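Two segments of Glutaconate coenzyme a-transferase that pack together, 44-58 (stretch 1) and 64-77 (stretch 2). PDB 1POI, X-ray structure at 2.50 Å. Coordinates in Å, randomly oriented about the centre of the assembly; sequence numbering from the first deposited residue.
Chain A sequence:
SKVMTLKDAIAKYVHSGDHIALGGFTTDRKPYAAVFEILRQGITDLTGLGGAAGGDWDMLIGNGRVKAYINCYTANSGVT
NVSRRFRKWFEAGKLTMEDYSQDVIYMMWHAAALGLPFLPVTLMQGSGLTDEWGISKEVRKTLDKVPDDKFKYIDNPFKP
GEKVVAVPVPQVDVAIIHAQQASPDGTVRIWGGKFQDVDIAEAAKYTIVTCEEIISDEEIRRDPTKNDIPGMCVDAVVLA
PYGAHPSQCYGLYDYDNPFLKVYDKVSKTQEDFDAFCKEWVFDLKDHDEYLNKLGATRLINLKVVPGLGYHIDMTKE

Stretch 1 (44-58) TDLTGLGGAAGGDWD
Stretch 2 (64-77) GRVKAYINCYTANS

Residues 44-58 and 64-77 of glutaconate coenzyme A-transferase run side by side in the same direction, burying 1027 Å² between them. The axes of strands 46-49 and 68-71 approach to 4.8 Å and diverge by 6°, so the pairing is parallel, with a residue such as Leu46 bonding the residues on either side of its partner.

Thr44 (phi/psi -151/-179, chi1 t) opens the contact, with Thr44 CA 4.3 Å from Arg65 CA and Thr44 CB 3.9 Å from Arg65 CD. A water joins the two stretches here: it donates to Gly64 O at 3.2 Å and is weakly bonded to Thr44 OG1 at 3.3 Å. Asp45 adopts a left-handed conformation (50/54, chi1 m); its CB points away, yet OD1 returns to 3.6 Å from Lys67 CG.

Strand pairing begins at Leu46 (-99/150, chi1 -86°, chi2 24°), which pairs with Val66 (-126/122, chi1 t) at a CA-CA distance of 4.8 Å. Leu46 N donates to Arg65 O (3.1 Å) and Leu46 O accepts from Lys67 N (2.9 Å), so Leu46 straddles Val66, whose CA also lies 3.4 Å from Leu46 O. The second stretch turns a corner at Lys67 (-79/-47). Thr47 (-126/161, chi1 m) then lies beside Ala68, with Thr47 CA 3.2 Å from Ala68 O in a CA-H...O contact and Thr47 OG1 3.6 Å from Ala68 CB.

Gly48 (174/167) is nearly fully extended and its O accepts from Ile70 N at 2.9 Å. A CB here would fall 2.8 Å from Trp57 CH2, so the indole occupies the space that glycine leaves free. Leu49 (-96/134, chi1 -39°, chi2 t) pairs with Ile70 (-95/117, both chi m), CA to CA 4.4 Å; their side chains share the sheet face with Thr47 and Ala68, and Leu49 CD2 meets Ile70 CG1 at 3.6 Å. Gly50 N closes this segment on Ile70 O (2.8 Å, 170°).

At Gly50 (-72/-47) the chain bends, and a CB would come 2.6 Å from Tyr69 OH. Gly51 has positive phi (77/-149), a conformation that favours glycine. After Ala52 (-85/86), pairing resumes at Ala53 (-83/148), opposite Thr74 (-139/105, chi1 -36°), CA to CA 4.6 Å. Ala53 N donates to Tyr73 O (3.1 Å), and Ala53 O accepts from Ala75 N (3.0 Å). Ala53 CB sits 3.4 Å from Tyr69 OH, which itself hydrogen-bonds Thr74 OG1 at 2.8 Å.

Gly54 (-127/-137) is the N-cap of the helix starting at Gly55; its N donates to Asp56 OD1 (2.8 Å; Asp56 chi1 p). Gly55 N makes a weak bond to Asn76 OD1 (3.2 Å), and a CB on Gly55 would clash with Asn76 ND2 at 2.8 Å. From the helix, the CA-to-CB bond of Trp57 (-68/-21, chi1 -80°, chi2 94°) points toward stretch 2. Trp57 CD2 lies 3.7 Å from CE1 of Tyr69 (chi1 t, chi2 63°); the six-membered ring of Trp57 and the Tyr69 ring are oblique, planes at 41° and centroids 5.4 Å apart, while Val66 CG2 meets the indole edge at Trp57 CZ3 (3.8 Å).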

ATOM      1  N   THR A  44      23.254  27.893 -24.587  1.00 14.57           N
ATOM      2  CA  THR A  44      22.920  27.834 -26.002  1.00 14.95           C
ATOM      3  C   THR A  44      23.726  26.807 -26.801  1.00 16.72           C
ATOM      4  O   THR A  44      24.567  26.086 -26.257  1.00 14.43           O
ATOM      5  CB  THR A  44      23.089  29.267 -26.596  1.00 17.40           C
ATOM      6  OG1 THR A  44      22.933  29.265 -28.033  1.00 20.26           O
ATOM      7  CG2 THR A  44      24.451  29.847 -26.190  1.00 15.50           C
ATOM      8  N   ASP A  45      23.462  26.749 -28.100  1.00 19.15           N
ATOM      9  CA  ASP A  45      24.157  25.837 -28.996  1.00 25.21           C
ATOM     10  C   ASP A  45      24.155  24.414 -28.448  1.00 24.57           C
ATOM     11  O   ASP A  45      25.199  23.790 -28.253  1.00 24.46           O
ATOM     12  CB  ASP A  45      25.587  26.336 -29.294  1.00 32.37           C
ATOM     13  CG  ASP A  45      25.626  27.383 -30.414  1.00 38.88           C
ATOM     14  OD1 ASP A  45      25.385  27.005 -31.588  1.00 40.39           O
ATOM     15  OD2 ASP A  45      25.900  28.581 -30.130  1.00 43.71           O
ATOM     16  N   LEU A  46      22.949  23.947 -28.155  1.00 23.98           N
ATOM     17  CA  LEU A  46      22.686  22.614 -27.646  1.00 16.21           C
ATOM     18  C   LEU A  46      22.244  21.746 -28.823  1.00 14.66           C
ATOM     19  O   LEU A  46      21.692  22.242 -29.818  1.00 16.21           O
ATOM     20  CB  LEU A  46      21.530  22.698 -26.656  1.00 15.79           C
ATOM     21  CG  LEU A  46      21.715  23.040 -25.178  1.00 14.70           C
ATOM     22  CD1 LEU A  46      22.978  23.818 -24.928  1.00 11.44           C
ATOM     23  CD2 LEU A  46      20.475  23.798 -24.701  1.00 12.60           C
ATOM     24  N   THR A  47      22.534  20.459 -28.735  1.00 10.99           N
ATOM     25  CA  THR A  47      22.104  19.506 -29.756  1.00  8.70           C
ATOM     26  C   THR A  47      21.362  18.472 -28.906  1.00  6.46           C
ATOM     27  O   THR A  47      21.526  18.431 -27.668  1.00  2.44           O
ATOM     28  CB  THR A  47      23.333  18.857 -30.543  1.00  8.95           C
ATOM     29  OG1 THR A  47      23.832  19.768 -31.525  1.00 14.01           O
ATOM     30  CG2 THR A  47      22.944  17.616 -31.291  1.00  5.29           C
ATOM     31  N   GLY A  48      20.510  17.679 -29.542  1.00  4.90           N
ATOM     32  CA  GLY A  48      19.814  16.649 -28.813  1.00  4.27           C
ATOM     33  C   GLY A  48      18.790  15.941 -29.649  1.00  9.73           C
ATOM     34  O   GLY A  48      18.486  16.346 -30.783  1.00 10.32           O
ATOM     35  N   LEU A  49      18.311  14.818 -29.129  1.00 13.01           N
ATOM     36  CA  LEU A  49      17.253  14.087 -29.809  1.00 15.80           C
ATOM     37  C   LEU A  49      15.984  14.576 -29.108  1.00 19.10           C
ATOM     38  O   LEU A  49      15.935  14.701 -27.871  1.00 16.65           O
ATOM     39  CB  LEU A  49      17.376  12.574 -29.629  1.00 16.00           C
ATOM     40  CG  LEU A  49      18.671  11.752 -29.636  1.00 14.57           C
ATOM     41  CD1 LEU A  49      18.291  10.369 -30.078  1.00 12.02           C
ATOM     42  CD2 LEU A  49      19.726  12.305 -30.553  1.00 13.14           C
ATOM     43  N   GLY A  50      14.969  14.905 -29.893  1.00 21.38           N
ATOM     44  CA  GLY A  50      13.733  15.375 -29.304  1.00 24.01           C
ATOM     45  C   GLY A  50      12.915  14.307 -28.602  1.00 25.36           C
ATOM     46  O   GLY A  50      12.532  14.482 -27.446  1.00 28.24           O
ATOM     47  N   GLY A  51      12.737  13.164 -29.258  1.00 24.77           N
ATOM     48  CA  GLY A  51      11.913  12.108 -28.699  1.00 22.33           C
ATOM     49  C   GLY A  51      10.509  12.608 -28.952  1.00 18.56           C
ATOM     50  O   GLY A  51      10.289  13.291 -29.954  1.00 21.01           O
ATOM     51  N   ALA A  52       9.558  12.273 -28.087  1.00 18.21           N
ATOM     52  CA  ALA A  52       8.189  12.777 -28.239  1.00 14.73           C
ATOM     53  C   ALA A  52       8.245  14.136 -27.550  1.00 15.20           C
ATOM     54  O   ALA A  52       7.960  14.266 -26.352  1.00 12.19           O
ATOM     55  CB  ALA A  52       7.212  11.873 -27.557  1.00 13.98           C
ATOM     56  N   ALA A  53       8.652  15.136 -28.327  1.00 17.17           N
ATOM     57  CA  ALA A  53       8.850  16.494 -27.847  1.00 18.17           C
ATOM     58  C   ALA A  53       7.625  17.393 -27.762  1.00 17.76           C
ATOM     59  O   ALA A  53       6.725  17.342 -28.602  1.00 16.72           O
ATOM     60  CB  ALA A  53       9.934  17.163 -28.677  1.00 20.49           C
ATOM     61  N   GLY A  54       7.650  18.282 -26.781  1.00 15.27           N
ATOM     62  CA  GLY A  54       6.545  19.196 -26.605  1.00 19.92           C
ATOM     63  C   GLY A  54       6.946  20.654 -26.541  1.00 19.60           C
ATOM     64  O   GLY A  54       7.831  21.105 -27.257  1.00 20.60           O
ATOM     65  N   GLY A  55       6.344  21.384 -25.617  1.00 20.61           N
ATOM     66  CA  GLY A  55       6.643  22.801 -25.511  1.00 22.53           C
ATOM     67  C   GLY A  55       8.057  23.055 -25.073  1.00 22.11           C
ATOM     68  O   GLY A  55       8.599  24.132 -25.305  1.00 24.37           O
ATOM     69  N   ASP A  56       8.644  22.059 -24.418  1.00 24.70           N
ATOM     70  CA  ASP A  56      10.016  22.138 -23.925  1.00 22.66           C
ATOM     71  C   ASP A  56      11.016  22.431 -25.075  1.00 21.96           C
ATOM     72  O   ASP A  56      11.634  23.494 -25.103  1.00 23.11           O
ATOM     73  CB  ASP A  56      10.374  20.884 -23.075  1.00 20.77           C
ATOM     74  CG  ASP A  56      10.122  19.517 -23.808  1.00 24.82           C
ATOM     75  OD1 ASP A  56       9.294  19.401 -24.745  1.00 20.48           O
ATOM     76  OD2 ASP A  56      10.778  18.520 -23.423  1.00 25.58           O
ATOM     77  N   TRP A  57      11.098  21.565 -26.077  1.00 19.48           N
ATOM     78  CA  TRP A  57      12.011  21.826 -27.169  1.00 18.94           C
ATOM     79  C   TRP A  57      11.564  23.015 -27.994  1.00 21.37           C
ATOM     80  O   TRP A  57      12.373  23.631 -28.686  1.00 24.42           O
ATOM     81  CB  TRP A  57      12.201  20.594 -28.048  1.00 20.91           C
ATOM     82  CG  TRP A  57      13.163  19.629 -27.433  1.00 23.85           C
ATOM     83  CD1 TRP A  57      12.857  18.551 -26.646  1.00 22.85           C
ATOM     84  CD2 TRP A  57      14.597  19.710 -27.460  1.00 24.91           C
ATOM     85  NE1 TRP A  57      14.006  17.969 -26.172  1.00 26.14           N
ATOM     86  CE2 TRP A  57      15.091  18.655 -26.656  1.00 26.42           C
ATOM     87  CE3 TRP A  57      15.510  20.577 -28.085  1.00 22.13           C
ATOM     88  CZ2 TRP A  57      16.469  18.440 -26.454  1.00 23.85           C
ATOM     89  CZ3 TRP A  57      16.869  20.365 -27.885  1.00 23.09           C
ATOM     90  CH2 TRP A  57      17.337  19.300 -27.075  1.00 21.13           C
ATOM     91  N   ASP A  58      10.285  23.363 -27.918  1.00 21.71           N
ATOM     92  CA  ASP A  58       9.806  24.512 -28.674  1.00 19.43           C
ATOM     93  C   ASP A  58      10.386  25.762 -28.074  1.00 18.87           C
ATOM     94  O   ASP A  58      10.872  26.637 -28.780  1.00 20.06           O
ATOM     95  CB  ASP A  58       8.301  24.630 -28.634  1.00 20.13           C
ATOM     96  CG  ASP A  58       7.765  25.430 -29.788  1.00 24.32           C
ATOM     97  OD1 ASP A  58       8.106  25.069 -30.930  1.00 26.16           O
ATOM     98  OD2 ASP A  58       7.003  26.404 -29.571  1.00 24.94           O
ATOM     99  N   GLY A  64      16.190  30.389 -29.979  1.00 18.54           N
ATOM    100  CA  GLY A  64      17.438  30.136 -30.685  1.00 20.77           C
ATOM    101  C   GLY A  64      18.577  29.432 -29.958  1.00 18.76           C
ATOM    102  O   GLY A  64      19.749  29.711 -30.256  1.00 18.15           O
ATOM    103  N   ARG A  65      18.254  28.498 -29.056  1.00 15.64           N
ATOM    104  CA  ARG A  65      19.271  27.759 -28.303  1.00 13.93           C
ATOM    105  C   ARG A  65      19.638  26.379 -28.868  1.00 13.40           C
ATOM    106  O   ARG A  65      20.304  25.604 -28.185  1.00 17.93           O
ATOM    107  CB  ARG A  65      18.849  27.553 -26.844  1.00 11.55           C
ATOM    108  CG  ARG A  65      18.279  28.752 -26.146  1.00 10.94           C
ATOM    109  CD  ARG A  65      19.275  29.832 -25.845  1.00  2.00           C
ATOM    110  NE  ARG A  65      18.602  30.986 -25.228  1.00  4.82           N
ATOM    111  CZ  ARG A  65      18.663  31.286 -23.929  1.00  6.07           C
ATOM    112  NH1 ARG A  65      19.366  30.528 -23.104  1.00  9.26           N
ATOM    113  NH2 ARG A  65      17.999  32.324 -23.439  1.00  5.02           N
ATOM    114  N   VAL A  66      19.286  26.079 -30.107  1.00 11.70           N
ATOM    115  CA  VAL A  66      19.583  24.759 -30.637  1.00 14.55           C
ATOM    116  C   VAL A  66      20.370  24.806 -31.946  1.00 17.88           C
ATOM    117  O   VAL A  66      19.915  25.385 -32.944  1.00 19.27           O
ATOM    118  CB  VAL A  66      18.267  23.944 -30.788  1.00 15.92           C
ATOM    119  CG1 VAL A  66      18.525  22.609 -31.435  1.00 19.59           C
ATOM    120  CG2 VAL A  66      17.623  23.734 -29.420  1.00 15.53           C
ATOM    121  N   LYS A  67      21.544  24.168 -31.925  1.00 17.91           N
ATOM    122  CA  LYS A  67      22.482  24.119 -33.055  1.00 14.25           C
ATOM    123  C   LYS A  67      22.009  23.096 -34.069  1.00 14.62           C
ATOM    124  O   LYS A  67      21.945  23.363 -35.260  1.00 15.69           O
ATOM    125  CB  LYS A  67      23.873  23.767 -32.513  1.00 16.55           C
ATOM    126  CG  LYS A  67      25.038  23.977 -33.474  1.00 19.65           C
ATOM    127  CD  LYS A  67      26.403  23.701 -32.813  1.00 18.27           C
ATOM    128  CE  LYS A  67      26.647  22.207 -32.568  1.00 22.99           C
ATOM    129  NZ  LYS A  67      28.075  21.884 -32.171  1.00 24.59           N
ATOM    130  N   ALA A  68      21.648  21.922 -33.574  1.00 16.76           N
ATOM    131  CA  ALA A  68      21.137  20.840 -34.405  1.00 16.85           C
ATOM    132  C   ALA A  68      20.101  20.126 -33.546  1.00 18.62           C
ATOM    133  O   ALA A  68      20.301  19.946 -32.330  1.00 20.37           O
ATOM    134  CB  ALA A  68      22.253  19.892 -34.776  1.00 18.73           C
ATOM    135  N   TYR A  69      19.005  19.722 -34.171  1.00 17.66           N
ATOM    136  CA  TYR A  69      17.912  19.064 -33.471  1.00 17.18           C
ATOM    137  C   TYR A  69      17.573  17.772 -34.206  1.00 18.00           C
ATOM    138  O   TYR A  69      17.360  17.792 -35.430  1.00 17.21           O
ATOM    139  CB  TYR A  69      16.724  20.026 -33.473  1.00 18.92           C
ATOM    140  CG  TYR A  69      15.444  19.516 -32.877  1.00 21.42           C
ATOM    141  CD1 TYR A  69      15.355  19.164 -31.520  1.00 20.42           C
ATOM    142  CD2 TYR A  69      14.297  19.412 -33.668  1.00 21.52           C
ATOM    143  CE1 TYR A  69      14.145  18.726 -30.973  1.00 20.40           C
ATOM    144  CE2 TYR A  69      13.098  18.982 -33.138  1.00 21.60           C
ATOM    145  CZ  TYR A  69      13.020  18.641 -31.797  1.00 20.70           C
ATOM    146  OH  TYR A  69      11.805  18.235 -31.300  1.00 20.97           O
ATOM    147  N   ILE A  70      17.600  16.649 -33.476  1.00 15.43           N
ATOM    148  CA  ILE A  70      17.314  15.330 -34.058  1.00 15.91           C
ATOM    149  C   ILE A  70      15.827  15.099 -33.773  1.00 16.82           C
ATOM    150  O   ILE A  70      15.411  14.930 -32.625  1.00 18.00           O
ATOM    151  CB  ILE A  70      18.240  14.185 -33.451  1.00 15.34           C
ATOM    152  CG1 ILE A  70      19.714  14.639 -33.351  1.00  9.17           C
ATOM    153  CG2 ILE A  70      18.183  12.931 -34.330  1.00 12.13           C
ATOM    154  CD1 ILE A  70      20.328  15.151 -34.642  1.00  2.00           C
ATOM    155  N   ASN A  71      15.052  14.994 -34.834  1.00 15.39           N
ATOM    156  CA  ASN A  71      13.612  14.931 -34.704  1.00 18.01           C
ATOM    157  C   ASN A  71      12.799  13.730 -35.178  1.00 19.83           C
ATOM    158  O   ASN A  71      13.064  13.133 -36.248  1.00 15.07           O
ATOM    159  CB  ASN A  71      13.056  16.185 -35.387  1.00 19.41           C
ATOM    160  CG  ASN A  71      11.604  16.399 -35.114  1.00 19.76           C
ATOM    161  OD1 ASN A  71      11.234  16.823 -34.013  1.00 17.61           O
ATOM    162  ND2 ASN A  71      10.760  16.091 -36.098  1.00 14.69           N
ATOM    163  N   CYS A  72      11.741  13.455 -34.406  1.00 20.56           N
ATOM    164  CA  CYS A  72      10.789  12.379 -34.714  1.00 18.97           C
ATOM    165  C   CYS A  72       9.348  12.897 -34.628  1.00 17.30           C
ATOM    166  O   CYS A  72       8.529  12.557 -35.482  1.00 18.08           O
ATOM    167  CB  CYS A  72      10.982  11.151 -33.820  1.00 13.05           C
ATOM    168  SG  CYS A  72      10.695  11.371 -32.049  1.00 14.40           S
ATOM    169  N   TYR A  73       9.089  13.803 -33.680  1.00 16.33           N
ATOM    170  CA  TYR A  73       7.766  14.377 -33.457  1.00 14.62           C
ATOM    171  C   TYR A  73       7.846  15.558 -32.481  1.00 18.07           C
ATOM    172  O   TYR A  73       8.470  15.440 -31.409  1.00 18.64           O
ATOM    173  CB  TYR A  73       6.847  13.275 -32.887  1.00 15.25           C
ATOM    174  CG  TYR A  73       5.486  13.729 -32.411  1.00 11.39           C
ATOM    175  CD1 TYR A  73       5.301  14.194 -31.106  1.00 10.64           C
ATOM    176  CD2 TYR A  73       4.397  13.738 -33.278  1.00 12.25           C
ATOM    177  CE1 TYR A  73       4.068  14.671 -30.669  1.00 12.43           C
ATOM    178  CE2 TYR A  73       3.157  14.209 -32.860  1.00 14.02           C
ATOM    179  CZ  TYR A  73       3.000  14.678 -31.553  1.00 17.73           C
ATOM    180  OH  TYR A  73       1.775  15.181 -31.160  1.00 23.26           O
ATOM    181  N   THR A  74       7.216  16.684 -32.839  1.00 19.63           N
ATOM    182  CA  THR A  74       7.204  17.869 -31.962  1.00 21.54           C
ATOM    183  C   THR A  74       5.843  18.573 -31.930  1.00 20.94           C
ATOM    184  O   THR A  74       5.508  19.328 -32.838  1.00 17.39           O
ATOM    185  CB  THR A  74       8.271  18.915 -32.370  1.00 22.19           C
ATOM    186  OG1 THR A  74       9.444  18.238 -32.827  1.00 28.59           O
ATOM    187  CG2 THR A  74       8.654  19.775 -31.176  1.00 17.50           C
ATOM    188  N   ALA A  75       5.103  18.393 -30.838  1.00 21.60           N
ATOM    189  CA  ALA A  75       3.774  18.986 -30.689  1.00 20.45           C
ATOM    190  C   ALA A  75       3.320  18.927 -29.259  1.00 19.73           C
ATOM    191  O   ALA A  75       3.566  17.953 -28.575  1.00 21.63           O
ATOM    192  CB  ALA A  75       2.766  18.239 -31.529  1.00 16.90           C
ATOM    193  N   ASN A  76       2.653  19.975 -28.795  1.00 21.77           N
ATOM    194  CA  ASN A  76       2.123  19.960 -27.446  1.00 21.22           C
ATOM    195  C   ASN A  76       0.781  19.223 -27.668  1.00 24.10           C
ATOM    196  O   ASN A  76      -0.297  19.822 -27.636  1.00 24.71           O
ATOM    197  CB  ASN A  76       1.946  21.387 -26.942  1.00 14.21           C
ATOM    198  CG  ASN A  76       2.810  21.687 -25.728  1.00 14.63           C
ATOM    199  OD1 ASN A  76       3.283  20.782 -25.040  1.00 12.78           O
ATOM    200  ND2 ASN A  76       3.034  22.956 -25.464  1.00 14.71           N
ATOM    201  N   SER A  77       0.902  17.934 -27.992  1.00 24.15           N
ATOM    202  CA  SER A  77      -0.200  17.031 -28.311  1.00 25.19           C
ATOM    203  C   SER A  77      -1.529  17.361 -27.649  1.00 26.83           C
ATOM    204  O   SER A  77      -1.630  17.400 -26.422  1.00 27.54           O
ATOM    205  CB  SER A  77       0.204  15.594 -27.974  1.00 24.64           C
ATOM    206  OG  SER A  77       1.543  15.324 -28.350  1.00 21.31           O
TER
HETATM  207  O   HOH W   1      22.369  28.107 -31.123  1.00 22.37           O